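Local coordinates for ecdysteroid-phosphate phosphatase (Bombyx mori, PDB 3C7T), which hydrolyses ecdysteroid phosphates, ecdysone 22-phosphate above all, to release active ecdysteroids, and also acts as a protein tyrosine phosphatase, at residues Arg4-His12 with Gly185-Leu196; Gly53-Thr61 with Pro89-Ala97. All coordinates share one frame; numbering follows the deposited sequence.

Interaction 1 of 2, residues Arg4-His12 with Gly185-Leu196; sequences RRWVFALRH and GNVIFIGHAITL. With WO4 (tungstate(VI)ion), chain E.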
ATOM      1  N   ARG A   4      10.900 -20.420  25.227  1.00 37.91           N
ATOM      2  CA  ARG A   4      11.664 -19.390  24.458  1.00 37.37           C
ATOM      3  C   ARG A   4      10.830 -18.150  24.097  1.00 36.51           C
ATOM      4  O   ARG A   4       9.595 -18.187  24.113  1.00 37.19           O
ATOM      5  CB  ARG A   4      12.369 -20.012  23.238  1.00 37.79           C
ATOM      6  CG  ARG A   4      13.864 -20.244  23.500  1.00 39.58           C
ATOM      7  CD  ARG A   4      14.443 -21.477  22.807  1.00 42.33           C
ATOM      8  NE  ARG A   4      14.493 -21.339  21.352  1.00 43.34           N
ATOM      9  CZ  ARG A   4      15.574 -21.002  20.649  1.00 44.41           C
ATOM     10  NH1 ARG A   4      16.735 -20.754  21.251  1.00 44.15           N
ATOM     11  NH2 ARG A   4      15.491 -20.915  19.326  1.00 44.53           N
ATOM     12  N   ARG A   5      11.535 -17.066  23.784  1.00 34.13           N
ATOM     13  CA  ARG A   5      10.984 -15.729  23.642  1.00 32.69           C
ATOM     14  C   ARG A   5      11.372 -15.208  22.253  1.00 31.14           C
ATOM     15  O   ARG A   5      12.375 -15.656  21.700  1.00 30.95           O
ATOM     16  CB  ARG A   5      11.660 -14.860  24.700  1.00 32.63           C
ATOM     17  CG  ARG A   5      11.071 -13.510  24.930  1.00 33.37           C
ATOM     18  CD  ARG A   5      11.307 -13.089  26.362  1.00 30.22           C
ATOM     19  NE  ARG A   5      12.641 -12.594  26.647  1.00 29.86           N
ATOM     20  CZ  ARG A   5      12.918 -11.324  26.909  1.00 27.44           C
ATOM     21  NH1 ARG A   5      11.955 -10.420  26.901  1.00 27.43           N
ATOM     22  NH2 ARG A   5      14.157 -10.957  27.193  1.00 31.29           N
ATOM     23  N   TRP A   6      10.598 -14.269  21.702  1.00 29.39           N
ATOM     24  CA  TRP A   6      10.962 -13.599  20.437  1.00 28.05           C
ATOM     25  C   TRP A   6      11.513 -12.189  20.659  1.00 26.55           C
ATOM     26  O   TRP A   6      11.004 -11.420  21.467  1.00 26.15           O
ATOM     27  CB  TRP A   6       9.751 -13.433  19.521  1.00 27.85           C
ATOM     28  CG  TRP A   6       9.089 -14.660  18.991  1.00 28.70           C
ATOM     29  CD1 TRP A   6       8.009 -15.300  19.520  1.00 29.23           C
ATOM     30  CD2 TRP A   6       9.417 -15.348  17.785  1.00 29.02           C
ATOM     31  NE1 TRP A   6       7.655 -16.374  18.725  1.00 28.46           N
ATOM     32  CE2 TRP A   6       8.505 -16.422  17.652  1.00 29.77           C
ATOM     33  CE3 TRP A   6      10.405 -15.172  16.803  1.00 28.84           C
ATOM     34  CZ2 TRP A   6       8.550 -17.315  16.570  1.00 28.96           C
ATOM     35  CZ3 TRP A   6      10.444 -16.055  15.726  1.00 29.77           C
ATOM     36  CH2 TRP A   6       9.525 -17.118  15.624  1.00 29.72           C
ATOM     37  N   VAL A   7      12.544 -11.843  19.903  1.00 25.13           N
ATOM     38  CA  VAL A   7      12.967 -10.451  19.802  1.00 23.40           C
ATOM     39  C   VAL A   7      13.012 -10.118  18.301  1.00 22.31           C
ATOM     40  O   VAL A   7      13.617 -10.851  17.502  1.00 21.59           O
ATOM     41  CB  VAL A   7      14.326 -10.196  20.491  1.00 23.53           C
ATOM     42  CG1 VAL A   7      14.788  -8.772  20.257  1.00 24.33           C
ATOM     43  CG2 VAL A   7      14.225 -10.486  22.009  1.00 22.69           C
ATOM     44  N   PHE A   8      12.341  -9.024  17.940  1.00 21.33           N
ATOM     45  CA  PHE A   8      12.191  -8.640  16.535  1.00 19.88           C
ATOM     46  C   PHE A   8      12.841  -7.308  16.279  1.00 19.41           C
ATOM     47  O   PHE A   8      12.971  -6.491  17.192  1.00 19.27           O
ATOM     48  CB  PHE A   8      10.704  -8.520  16.186  1.00 20.43           C
ATOM     49  CG  PHE A   8       9.951  -9.802  16.306  1.00 21.06           C
ATOM     50  CD1 PHE A   8      10.239 -10.870  15.466  1.00 21.58           C
ATOM     51  CD2 PHE A   8       8.942  -9.935  17.242  1.00 23.50           C
ATOM     52  CE1 PHE A   8       9.522 -12.049  15.558  1.00 21.71           C
ATOM     53  CE2 PHE A   8       8.216 -11.124  17.344  1.00 23.52           C
ATOM     54  CZ  PHE A   8       8.510 -12.173  16.508  1.00 23.36           C
ATOM     55  N   ALA A   9      13.231  -7.074  15.024  1.00 19.73           N
ATOM     56  CA  ALA A   9      13.734  -5.760  14.623  1.00 18.71           C
ATOM     57  C   ALA A   9      13.057  -5.449  13.299  1.00 18.82           C
ATOM     58  O   ALA A   9      12.948  -6.319  12.418  1.00 17.54           O
ATOM     59  CB  ALA A   9      15.227  -5.760  14.444  1.00 19.83           C
ATOM     60  N   LEU A  10      12.561  -4.230  13.197  1.00 17.83           N
ATOM     61  CA  LEU A  10      11.758  -3.834  12.038  1.00 17.48           C
ATOM     62  C   LEU A  10      12.231  -2.490  11.488  1.00 17.38           C
ATOM     63  O   LEU A  10      12.297  -1.510  12.235  1.00 18.42           O
ATOM     64  CB  LEU A  10      10.294  -3.753  12.477  1.00 17.52           C
ATOM     65  CG  LEU A  10       9.192  -3.357  11.488  1.00 17.52           C
ATOM     66  CD1 LEU A  10       9.011  -4.441  10.407  1.00 19.20           C
ATOM     67  CD2 LEU A  10       7.902  -3.162  12.202  1.00 19.02           C
ATOM     68  N   ARG A  11      12.553  -2.422  10.192  1.00 17.00           N
ATOM     69  CA  ARG A  11      12.808  -1.107   9.564  1.00 16.77           C
ATOM     70  C   ARG A  11      11.477  -0.336   9.392  1.00 18.09           C
ATOM     71  O   ARG A  11      10.405  -0.938   9.195  1.00 17.77           O
ATOM     72  CB  ARG A  11      13.507  -1.262   8.192  1.00 17.88           C
ATOM     73  CG  ARG A  11      14.017   0.055   7.627  1.00 17.74           C
ATOM     74  CD  ARG A  11      14.558  -0.102   6.207  1.00 17.34           C
ATOM     75  NE  ARG A  11      14.872   1.192   5.641  1.00 16.91           N
ATOM     76  CZ  ARG A  11      14.852   1.459   4.329  1.00 19.01           C
ATOM     77  NH1 ARG A  11      14.520   0.527   3.432  1.00 19.74           N
ATOM     78  NH2 ARG A  11      15.119   2.676   3.904  1.00 20.46           N
ATOM     79  N   HIS A  12      11.546   0.991   9.456  1.00 16.69           N
ATOM     80  CA  HIS A  12      10.370   1.824   9.253  1.00 16.67           C
ATOM     81  C   HIS A  12       9.796   1.580   7.841  1.00 17.04           C
ATOM     82  O   HIS A  12      10.475   1.026   6.958  1.00 16.78           O
ATOM     83  CB  HIS A  12      10.774   3.286   9.391  1.00 16.02           C
ATOM     84  CG  HIS A  12      11.848   3.683   8.429  1.00 14.90           C
ATOM     85  ND1 HIS A  12      11.617   3.854   7.074  1.00 14.17           N
ATOM     86  CD2 HIS A  12      13.169   3.910   8.624  1.00 16.75           C
ATOM     87  CE1 HIS A  12      12.755   4.184   6.483  1.00 18.79           C
ATOM     88  NE2 HIS A  12      13.713   4.203   7.400  1.00 13.91           N
ATOM     89  N   GLY A 185       7.993 -11.399  28.175  1.00 33.02           N
ATOM     90  CA  GLY A 185       7.217 -10.996  27.002  1.00 30.87           C
ATOM     91  C   GLY A 185       8.097 -10.781  25.772  1.00 29.51           C
ATOM     92  O   GLY A 185       9.306 -10.550  25.903  1.00 29.51           O
ATOM     93  N   ASN A 186       7.473 -10.865  24.591  1.00 27.90           N
ATOM     94  CA  ASN A 186       8.141 -10.650  23.298  1.00 26.49           C
ATOM     95  C   ASN A 186       8.474  -9.178  23.094  1.00 25.41           C
ATOM     96  O   ASN A 186       7.772  -8.299  23.598  1.00 25.46           O
ATOM     97  CB  ASN A 186       7.305 -11.223  22.130  1.00 26.58           C
ATOM     98  CG  ASN A 186       7.147 -12.751  22.206  1.00 26.31           C
ATOM     99  OD1 ASN A 186       8.048 -13.461  22.656  1.00 25.93           O
ATOM    100  ND2 ASN A 186       6.002 -13.254  21.762  1.00 26.94           N
ATOM    101  N   VAL A 187       9.571  -8.920  22.381  1.00 24.44           N
ATOM    102  CA  VAL A 187      10.118  -7.569  22.227  1.00 23.58           C
ATOM    103  C   VAL A 187      10.245  -7.234  20.732  1.00 23.25           C
ATOM    104  O   VAL A 187      10.570  -8.105  19.929  1.00 23.65           O
ATOM    105  CB  VAL A 187      11.508  -7.462  22.866  1.00 23.50           C
ATOM    106  CG1 VAL A 187      12.118  -6.054  22.701  1.00 22.56           C
ATOM    107  CG2 VAL A 187      11.445  -7.814  24.334  1.00 24.22           C
ATOM    108  N   ILE A 188       9.996  -5.971  20.397  1.00 22.41           N
ATOM    109  CA  ILE A 188      10.268  -5.440  19.047  1.00 21.61           C
ATOM    110  C   ILE A 188      10.971  -4.081  19.097  1.00 21.37           C
ATOM    111  O   ILE A 188      10.594  -3.190  19.875  1.00 22.07           O
ATOM    112  CB  ILE A 188       9.022  -5.421  18.132  1.00 21.85           C
ATOM    113  CG1 ILE A 188       9.432  -5.118  16.672  1.00 21.88           C
ATOM    114  CG2 ILE A 188       7.949  -4.459  18.648  1.00 21.48           C
ATOM    115  CD1 ILE A 188       8.361  -5.454  15.622  1.00 20.38           C
ATOM    116  N   PHE A 189      12.026  -3.971  18.296  1.00 20.31           N
ATOM    117  CA  PHE A 189      12.783  -2.729  18.117  1.00 20.33           C
ATOM    118  C   PHE A 189      12.438  -2.204  16.726  1.00 20.37           C
ATOM    119  O   PHE A 189      12.688  -2.894  15.731  1.00 21.07           O
ATOM    120  CB  PHE A 189      14.280  -3.000  18.155  1.00 19.52           C
ATOM    121  CG  PHE A 189      14.774  -3.546  19.480  1.00 20.31           C
ATOM    122  CD1 PHE A 189      14.646  -2.788  20.647  1.00 21.47           C
ATOM    123  CD2 PHE A 189      15.377  -4.796  19.531  1.00 21.64           C
ATOM    124  CE1 PHE A 189      15.114  -3.279  21.871  1.00 21.48           C
ATOM    125  CE2 PHE A 189      15.859  -5.311  20.755  1.00 21.74           C
ATOM    126  CZ  PHE A 189      15.704  -4.547  21.922  1.00 23.84           C
ATOM    127  N   ILE A 190      11.842  -1.019  16.669  1.00 20.02           N
ATOM    128  CA  ILE A 190      11.364  -0.459  15.404  1.00 19.96           C
ATOM    129  C   ILE A 190      12.204   0.749  15.076  1.00 20.00           C
ATOM    130  O   ILE A 190      12.215   1.747  15.814  1.00 19.01           O
ATOM    131  CB  ILE A 190       9.862  -0.155  15.454  1.00 20.27           C
ATOM    132  CG1 ILE A 190       9.117  -1.484  15.648  1.00 22.96           C
ATOM    133  CG2 ILE A 190       9.422   0.589  14.162  1.00 20.13           C
ATOM    134  CD1 ILE A 190       7.656  -1.377  16.060  1.00 25.86           C
ATOM    135  N   GLY A 191      12.949   0.644  13.981  1.00 19.66           N
ATOM    136  CA  GLY A 191      14.007   1.615  13.724  1.00 19.92           C
ATOM    137  C   GLY A 191      14.361   1.773  12.260  1.00 20.03           C
ATOM    138  O   GLY A 191      13.510   2.044  11.419  1.00 20.69           O
ATOM    139  N   HIS A 192      15.642   1.600  11.981  1.00 19.86           N
ATOM    140  CA  HIS A 192      16.263   1.985  10.725  1.00 19.74           C
ATOM    141  C   HIS A 192      16.787   0.702  10.064  1.00 19.98           C
ATOM    142  O   HIS A 192      16.663  -0.370  10.648  1.00 20.68           O
ATOM    143  CB  HIS A 192      17.393   2.985  11.038  1.00 19.19           C
ATOM    144  CG  HIS A 192      16.922   4.205  11.777  1.00 18.10           C
ATOM    145  ND1 HIS A 192      16.323   5.280  11.149  1.00 19.34           N
ATOM    146  CD2 HIS A 192      16.934   4.498  13.098  1.00 20.22           C
ATOM    147  CE1 HIS A 192      15.988   6.183  12.056  1.00 21.90           C
ATOM    148  NE2 HIS A 192      16.363   5.737  13.246  1.00 22.25           N
ATOM    149  N   ALA A 193      17.366   0.795   8.867  1.00 22.28           N
ATOM    150  CA  ALA A 193      17.856  -0.399   8.150  1.00 22.33           C
ATOM    151  C   ALA A 193      18.908  -1.140   8.989  1.00 23.63           C
ATOM    152  O   ALA A 193      18.900  -2.379   9.070  1.00 24.31           O
ATOM    153  CB  ALA A 193      18.414  -0.023   6.782  1.00 22.67           C
ATOM    154  N   ILE A 194      19.753  -0.357   9.666  1.00 22.92           N
ATOM    155  CA  ILE A 194      20.866  -0.864  10.480  1.00 23.30           C
ATOM    156  C   ILE A 194      20.400  -1.579  11.775  1.00 22.66           C
ATOM    157  O   ILE A 194      21.140  -2.396  12.366  1.00 23.36           O
ATOM    158  CB  ILE A 194      21.848   0.313  10.779  1.00 23.37           C
ATOM    159  CG1 ILE A 194      23.190  -0.161  11.359  1.00 26.05           C
ATOM    160  CG2 ILE A 194      21.190   1.376  11.676  1.00 23.34           C
ATOM    161  CD1 ILE A 194      23.914  -1.165  10.505  1.00 28.25           C
ATOM    162  N   THR A 195      19.170  -1.291  12.205  1.00 22.40           N
ATOM    163  CA  THR A 195      18.608  -1.823  13.451  1.00 21.97           C
ATOM    164  C   THR A 195      18.604  -3.351  13.495  1.00 22.67           C
ATOM    165  O   THR A 195      18.845  -3.964  14.562  1.00 21.49           O
ATOM    166  CB  THR A 195      17.189  -1.274  13.694  1.00 22.67           C
ATOM    167  OG1 THR A 195      17.269   0.147  13.783  1.00 21.48           O
ATOM    168  CG2 THR A 195      16.560  -1.841  15.011  1.00 22.33           C
ATOM    169  N   LEU A 196      18.346  -3.965  12.332  1.00 22.26           N
ATOM    170  CA  LEU A 196      18.315  -5.419  12.233  1.00 23.46           C
ATOM    171  C   LEU A 196      19.682  -6.021  12.561  1.00 24.10           C
ATOM    172  O   LEU A 196      19.772  -6.913  13.415  1.00 24.67           O
ATOM    173  CB  LEU A 196      17.811  -5.882  10.857  1.00 22.71           C
ATOM    174  CG  LEU A 196      16.282  -5.854  10.660  1.00 23.85           C
ATOM    175  CD1 LEU A 196      15.680  -4.438  10.704  1.00 24.71           C
ATOM    176  CD2 LEU A 196      15.925  -6.529   9.325  1.00 21.59           C
TER
HETATM  177  W   WO4 E   1      16.145   4.622   7.114  1.00 20.56           W
HETATM  178  O1  WO4 E   1      16.308   2.717   7.402  1.00 20.07           O
HETATM  179  O2  WO4 E   1      18.066   5.027   6.803  1.00 18.66           O
HETATM  180  O3  WO4 E   1      15.328   5.332   5.450  1.00 13.35           O
HETATM  181  O4  WO4 E   1      15.742   5.733   8.683  1.00 18.26           O

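Interaction 2 of 2, residues Gly53-Thr61 with Pro89-Ala97; sequences GYVKDTPLT and PALRCVETA. With WO4 (tungstate(VI)ion), chain E.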
ATOM      1  N   GLY A  53      10.177  21.309  10.723  1.00 24.80           N
ATOM      2  CA  GLY A  53      10.382  20.075  11.460  1.00 23.61           C
ATOM      3  C   GLY A  53      10.077  18.859  10.589  1.00 23.49           C
ATOM      4  O   GLY A  53      10.779  17.836  10.658  1.00 23.05           O
ATOM      5  N   TYR A  54       9.033  18.979   9.771  1.00 22.58           N
ATOM      6  CA  TYR A  54       8.641  17.886   8.853  1.00 22.26           C
ATOM      7  C   TYR A  54       9.609  17.703   7.694  1.00 22.34           C
ATOM      8  O   TYR A  54       9.742  16.587   7.179  1.00 22.57           O
ATOM      9  CB  TYR A  54       7.203  18.037   8.341  1.00 22.68           C
ATOM     10  CG  TYR A  54       6.168  17.655   9.384  1.00 22.87           C
ATOM     11  CD1 TYR A  54       6.075  16.332   9.845  1.00 21.91           C
ATOM     12  CD2 TYR A  54       5.281  18.608   9.915  1.00 23.99           C
ATOM     13  CE1 TYR A  54       5.140  15.965  10.802  1.00 22.50           C
ATOM     14  CE2 TYR A  54       4.318  18.238  10.882  1.00 24.24           C
ATOM     15  CZ  TYR A  54       4.263  16.917  11.313  1.00 23.90           C
ATOM     16  OH  TYR A  54       3.346  16.512  12.251  1.00 24.82           O
ATOM     17  N   VAL A  55      10.256  18.785   7.263  1.00 21.97           N
ATOM     18  CA  VAL A  55      11.369  18.656   6.293  1.00 21.78           C
ATOM     19  C   VAL A  55      12.475  17.771   6.890  1.00 22.54           C
ATOM     20  O   VAL A  55      12.960  16.840   6.246  1.00 23.16           O
ATOM     21  CB  VAL A  55      11.941  20.032   5.874  1.00 21.35           C
ATOM     22  CG1 VAL A  55      13.149  19.863   4.984  1.00 21.97           C
ATOM     23  CG2 VAL A  55      10.896  20.847   5.164  1.00 22.93           C
ATOM     24  N   LYS A  56      12.852  18.051   8.130  1.00 23.61           N
ATOM     25  CA  LYS A  56      13.931  17.321   8.820  1.00 24.24           C
ATOM     26  C   LYS A  56      13.556  15.925   9.311  1.00 24.73           C
ATOM     27  O   LYS A  56      14.438  15.078   9.547  1.00 25.75           O
ATOM     28  CB  LYS A  56      14.415  18.142  10.020  1.00 24.09           C
ATOM     29  CG  LYS A  56      15.086  19.454   9.639  1.00 26.19           C
ATOM     30  CD  LYS A  56      15.250  20.379  10.825  1.00 28.76           C
ATOM     31  CE  LYS A  56      16.151  21.527  10.435  1.00 33.46           C
ATOM     32  NZ  LYS A  56      15.678  22.836  10.978  1.00 37.66           N
ATOM     33  N   ASP A  57      12.262  15.687   9.491  1.00 23.51           N
ATOM     34  CA  ASP A  57      11.790  14.499  10.211  1.00 23.17           C
ATOM     35  C   ASP A  57      10.528  14.002   9.511  1.00 22.03           C
ATOM     36  O   ASP A  57       9.410  14.231   9.971  1.00 21.83           O
ATOM     37  CB  ASP A  57      11.560  14.855  11.704  1.00 23.12           C
ATOM     38  CG  ASP A  57      11.178  13.634  12.578  1.00 26.60           C
ATOM     39  OD1 ASP A  57      11.654  12.488  12.298  1.00 25.65           O
ATOM     40  OD2 ASP A  57      10.409  13.850  13.554  1.00 24.37           O
ATOM     41  N   THR A  58      10.738  13.327   8.378  1.00 21.38           N
ATOM     42  CA  THR A  58       9.644  12.911   7.472  1.00 20.01           C
ATOM     43  C   THR A  58       8.573  11.995   8.099  1.00 18.89           C
ATOM     44  O   THR A  58       8.894  11.132   8.920  1.00 19.37           O
ATOM     45  CB  THR A  58      10.241  12.224   6.228  1.00 20.44           C
ATOM     46  OG1 THR A  58       9.223  12.073   5.229  1.00 22.70           O
ATOM     47  CG2 THR A  58      10.855  10.870   6.607  1.00 21.54           C
ATOM     48  N   PRO A  59       7.290  12.192   7.736  1.00 17.59           N
ATOM     49  CA  PRO A  59       6.237  11.209   8.060  1.00 17.69           C
ATOM     50  C   PRO A  59       6.396   9.967   7.179  1.00 17.25           C
ATOM     51  O   PRO A  59       7.106  10.012   6.164  1.00 15.66           O
ATOM     52  CB  PRO A  59       4.958  11.920   7.616  1.00 18.93           C
ATOM     53  CG  PRO A  59       5.310  13.365   7.471  1.00 19.10           C
ATOM     54  CD  PRO A  59       6.747  13.376   7.049  1.00 17.51           C
ATOM     55  N   LEU A  60       5.709   8.882   7.542  1.00 16.52           N
ATOM     56  CA  LEU A  60       5.454   7.799   6.574  1.00 16.55           C
ATOM     57  C   LEU A  60       4.403   8.231   5.569  1.00 16.41           C
ATOM     58  O   LEU A  60       3.533   9.027   5.893  1.00 17.61           O
ATOM     59  CB  LEU A  60       4.895   6.564   7.281  1.00 16.91           C
ATOM     60  CG  LEU A  60       5.701   5.838   8.352  1.00 16.36           C
ATOM     61  CD1 LEU A  60       4.861   4.670   8.861  1.00 16.66           C
ATOM     62  CD2 LEU A  60       7.047   5.351   7.757  1.00 18.27           C
ATOM     63  N   THR A  61       4.459   7.639   4.377  1.00 15.73           N
ATOM     64  CA  THR A  61       3.379   7.731   3.389  1.00 14.89           C
ATOM     65  C   THR A  61       2.218   6.869   3.907  1.00 14.48           C
ATOM     66  O   THR A  61       2.390   6.108   4.882  1.00 14.86           O
ATOM     67  CB  THR A  61       3.826   7.147   2.047  1.00 14.95           C
ATOM     68  OG1 THR A  61       4.245   5.800   2.242  1.00 17.39           O
ATOM     69  CG2 THR A  61       5.007   7.990   1.494  1.00 14.94           C
ATOM     70  N   PRO A  89      13.461   7.551  17.940  1.00 20.28           N
ATOM     71  CA  PRO A  89      12.626   8.745  18.075  1.00 20.66           C
ATOM     72  C   PRO A  89      12.257   9.441  16.744  1.00 20.06           C
ATOM     73  O   PRO A  89      11.469  10.398  16.766  1.00 20.40           O
ATOM     74  CB  PRO A  89      13.474   9.659  18.983  1.00 20.75           C
ATOM     75  CG  PRO A  89      14.871   9.247  18.702  1.00 20.55           C
ATOM     76  CD  PRO A  89      14.840   7.780  18.413  1.00 20.17           C
ATOM     77  N   ALA A  90      12.806   8.970  15.612  1.00 20.19           N
ATOM     78  CA  ALA A  90      12.427   9.473  14.278  1.00 18.97           C
ATOM     79  C   ALA A  90      10.940   9.253  14.069  1.00 19.52           C
ATOM     80  O   ALA A  90      10.416   8.154  14.369  1.00 19.96           O
ATOM     81  CB  ALA A  90      13.226   8.757  13.174  1.00 18.80           C
ATOM     82  N   LEU A  91      10.258  10.260  13.508  1.00 19.35           N
ATOM     83  CA  LEU A  91       8.807  10.165  13.342  1.00 19.36           C
ATOM     84  C   LEU A  91       8.403   8.952  12.528  1.00 19.07           C
ATOM     85  O   LEU A  91       7.386   8.313  12.846  1.00 19.80           O
ATOM     86  CB  LEU A  91       8.217  11.410  12.687  1.00 19.98           C
ATOM     87  CG  LEU A  91       6.724  11.322  12.391  1.00 20.20           C
ATOM     88  CD1 LEU A  91       5.896  11.135  13.693  1.00 19.76           C
ATOM     89  CD2 LEU A  91       6.255  12.536  11.528  1.00 21.03           C
ATOM     90  N   ARG A  92       9.172   8.634  11.493  1.00 18.19           N
ATOM     91  CA  ARG A  92       8.865   7.448  10.655  1.00 18.66           C
ATOM     92  C   ARG A  92       8.864   6.139  11.456  1.00 18.77           C
ATOM     93  O   ARG A  92       8.094   5.210  11.165  1.00 19.15           O
ATOM     94  CB  ARG A  92       9.837   7.374   9.471  1.00 18.89           C
ATOM     95  CG  ARG A  92      11.303   7.278   9.887  1.00 17.64           C
ATOM     96  CD  ARG A  92      12.199   7.379   8.663  1.00 16.52           C
ATOM     97  NE  ARG A  92      13.644   7.442   8.897  1.00 19.73           N
ATOM     98  CZ  ARG A  92      14.340   8.554   9.185  1.00 19.59           C
ATOM     99  NH1 ARG A  92      13.730   9.734   9.380  1.00 19.81           N
ATOM    100  NH2 ARG A  92      15.661   8.474   9.324  1.00 19.04           N
ATOM    101  N   CYS A  93       9.720   6.070  12.464  1.00 18.73           N
ATOM    102  CA  CYS A  93       9.832   4.863  13.291  1.00 18.89           C
ATOM    103  C   CYS A  93       8.676   4.764  14.289  1.00 19.14           C
ATOM    104  O   CYS A  93       8.080   3.688  14.480  1.00 18.40           O
ATOM    105  CB  CYS A  93      11.191   4.805  13.997  1.00 19.00           C
ATOM    106  SG  CYS A  93      12.590   4.974  12.857  1.00 22.40           S
ATOM    107  N   VAL A  94       8.358   5.878  14.940  1.00 19.43           N
ATOM    108  CA  VAL A  94       7.198   5.896  15.846  1.00 19.96           C
ATOM    109  C   VAL A  94       5.889   5.605  15.080  1.00 19.63           C
ATOM    110  O   VAL A  94       5.027   4.849  15.551  1.00 19.18           O
ATOM    111  CB  VAL A  94       7.092   7.216  16.632  1.00 19.94           C
ATOM    112  CG1 VAL A  94       5.955   7.108  17.655  1.00 21.49           C
ATOM    113  CG2 VAL A  94       8.426   7.505  17.362  1.00 19.16           C
ATOM    114  N   GLU A  95       5.747   6.161  13.884  1.00 18.96           N
ATOM    115  CA  GLU A  95       4.563   5.839  13.094  1.00 19.53           C
ATOM    116  C   GLU A  95       4.553   4.393  12.644  1.00 18.84           C
ATOM    117  O   GLU A  95       3.492   3.786  12.614  1.00 19.24           O
ATOM    118  CB  GLU A  95       4.416   6.775  11.900  1.00 19.92           C
ATOM    119  CG  GLU A  95       4.143   8.233  12.291  1.00 21.78           C
ATOM    120  CD  GLU A  95       3.889   9.117  11.057  1.00 27.85           C
ATOM    121  OE1 GLU A  95       4.635   8.993  10.059  1.00 29.83           O
ATOM    122  OE2 GLU A  95       2.955   9.947  11.085  1.00 32.71           O
ATOM    123  N   THR A  96       5.719   3.823  12.338  1.00 17.75           N
ATOM    124  CA  THR A  96       5.762   2.407  11.982  1.00 17.47           C
ATOM    125  C   THR A  96       5.296   1.576  13.184  1.00 17.49           C
ATOM    126  O   THR A  96       4.548   0.597  13.040  1.00 17.00           O
ATOM    127  CB  THR A  96       7.139   1.999  11.506  1.00 18.23           C
ATOM    128  OG1 THR A  96       7.478   2.823  10.381  1.00 14.77           O
ATOM    129  CG2 THR A  96       7.168   0.475  11.081  1.00 19.15           C
ATOM    130  N   ALA A  97       5.736   1.986  14.365  1.00 17.88           N
ATOM    131  CA  ALA A  97       5.367   1.274  15.595  1.00 17.43           C
ATOM    132  C   ALA A  97       3.853   1.287  15.778  1.00 18.52           C
ATOM    133  O   ALA A  97       3.255   0.253  16.129  1.00 18.14           O
ATOM    134  CB  ALA A  97       6.088   1.912  16.802  1.00 17.54           C
TER
HETATM  135  W   WO4 E   1      16.145   4.622   7.114  1.00 20.56           W
HETATM  136  O1  WO4 E   1      16.308   2.717   7.402  1.00 20.07           O
HETATM  137  O2  WO4 E   1      18.066   5.027   6.803  1.00 18.66           O
HETATM  138  O3  WO4 E   1      15.328   5.332   5.450  1.00 13.35           O
HETATM  139  O4  WO4 E   1      15.742   5.733   8.683  1.00 18.26           O
HETATM  140  O   HOH W   1      11.031  10.577  10.279  1.00 16.62           O
HETATM  141  O   HOH W   2       9.818  12.788  15.755  1.00 28.23           O
HETATM  142  O   HOH W   3       2.292   9.611   8.184  1.00 28.44           O

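Interaction 1 of 2, residues Arg4-His12 with Gly185-Leu196
The active site of this histidine phosphatase domain sits at the C-terminal ends of two neighbouring parallel strands, 5-11 and 187-191, in the middle of the mixed sheet. Their backbones are zipped together in parallel register, from Val187 N on Trp6 O (3.0 Å) to His12 N on Gly191 O. At the far end from the ligand, side chains close the ladder. The amide oxygen of Asn186 takes the NH of Trp6 (OD1 to N, 2.8 Å) from above its carbonyl plane, so a side-chain oxygen, not a backbone one, receives this NH, while Arg5, bent at chi3 (79°), swings NH1 back to Gly185 O at 2.8 Å, the oxygen lying in the guanidinium plane.

Between the ends the side chains are apolar, as suits a buried sheet. On one face Leu10 lies alongside Ile190, and Phe8 CB meets Ile188 CG1. On the other, Val7 CG1 touches Phe189 CE2 at 3.7 Å, and small Ala9 leaves space for Leu196 of helix 193-204 to pack on its methyl.

At the C-terminal ends of the two strands lie the groups that hold tungstate. Arg11, probably catalytic and extended from CG to NE, presents a guanidinium edge to the anion, NE binding O1 and NH2 binding O3. Ala193 N also donates to O1, and His192 ND1, on a ring that is probably catalytic too, to O4 (2.6 Å); Ser88 holds the other ring nitrogen of His192. In His12, which forms the phosphohistidine intermediate, CG sits between the backbone N and the carbonyl carbon (chi1 58°); this rotamer brings the ring edge round to the anion, where NE2 coordinates the tungsten at 2.5 Å.

Interaction 2 of 2, residues Gly53-Thr61 with Pro89-Ala97
Asp57 and Leu91 meet at about a right angle: the carboxylate lies across the first turn of helix 91-104, with OD2 3.4 Å from Leu91 CB and OD1 accepting the NH of Leu91 at 2.9 Å, on the syn side and close to the carboxylate plane. CG of Asp57 stands opposite its backbone N (chi1 -175°), which carries the acid over to this helix start. Its negative charge there probably complements the helix dipole, and Arg47 forms a salt bridge with OD2. Leu91 CD2 reaches instead to the edge of the Tyr54 ring (CE1, 3.7 Å) and onto Pro59, an apolar filling suited to a buried seam.

Further along the helix, Leu60 and Glu95 run antiparallel alongside each other. Glu95, extended beyond CG, brings OE1 to Leu60 N at 2.7 Å, nearly in line with its C-O bond, so a loop NH is satisfied by a side chain. Here the loop after helix 50-56 is fastened to the helix that carries Arg92 into the phosphate pocket of the histidine phosphatase fold.

Thr58 crosses Arg92 roughly perpendicularly. One water joins Asp57 OD1 and Thr58 O, to which it donates, with Arg92 N and NH1, from which it accepts. While NH1 holds this water, the NE/NH2 edge of the Arg92 guanidinium faces tungstate, where NE (2.7 Å) and NH2 (2.8 Å) both donate to O4.

Both contacts are buried and both reach the same tungstate, but they build its pocket differently. Interaction 1 joins adjacent strands of the central sheet through a regular backbone ladder and buries 930 Å² between its segments. Interaction 2, with 454 Å², ties a loop to a helix, using carboxylates and water where no strand pairing is available. Along the chain, interaction 2 is nested within the loop that interaction 1 closes; their centres are about 17 Å apart. They meet directly where Thr96 OG1 packs against His12 CA at 3.3 Å and where Ile190 rests on helix 91-104. Arg15 and Lys224 add further hydrogen bonds to the anion.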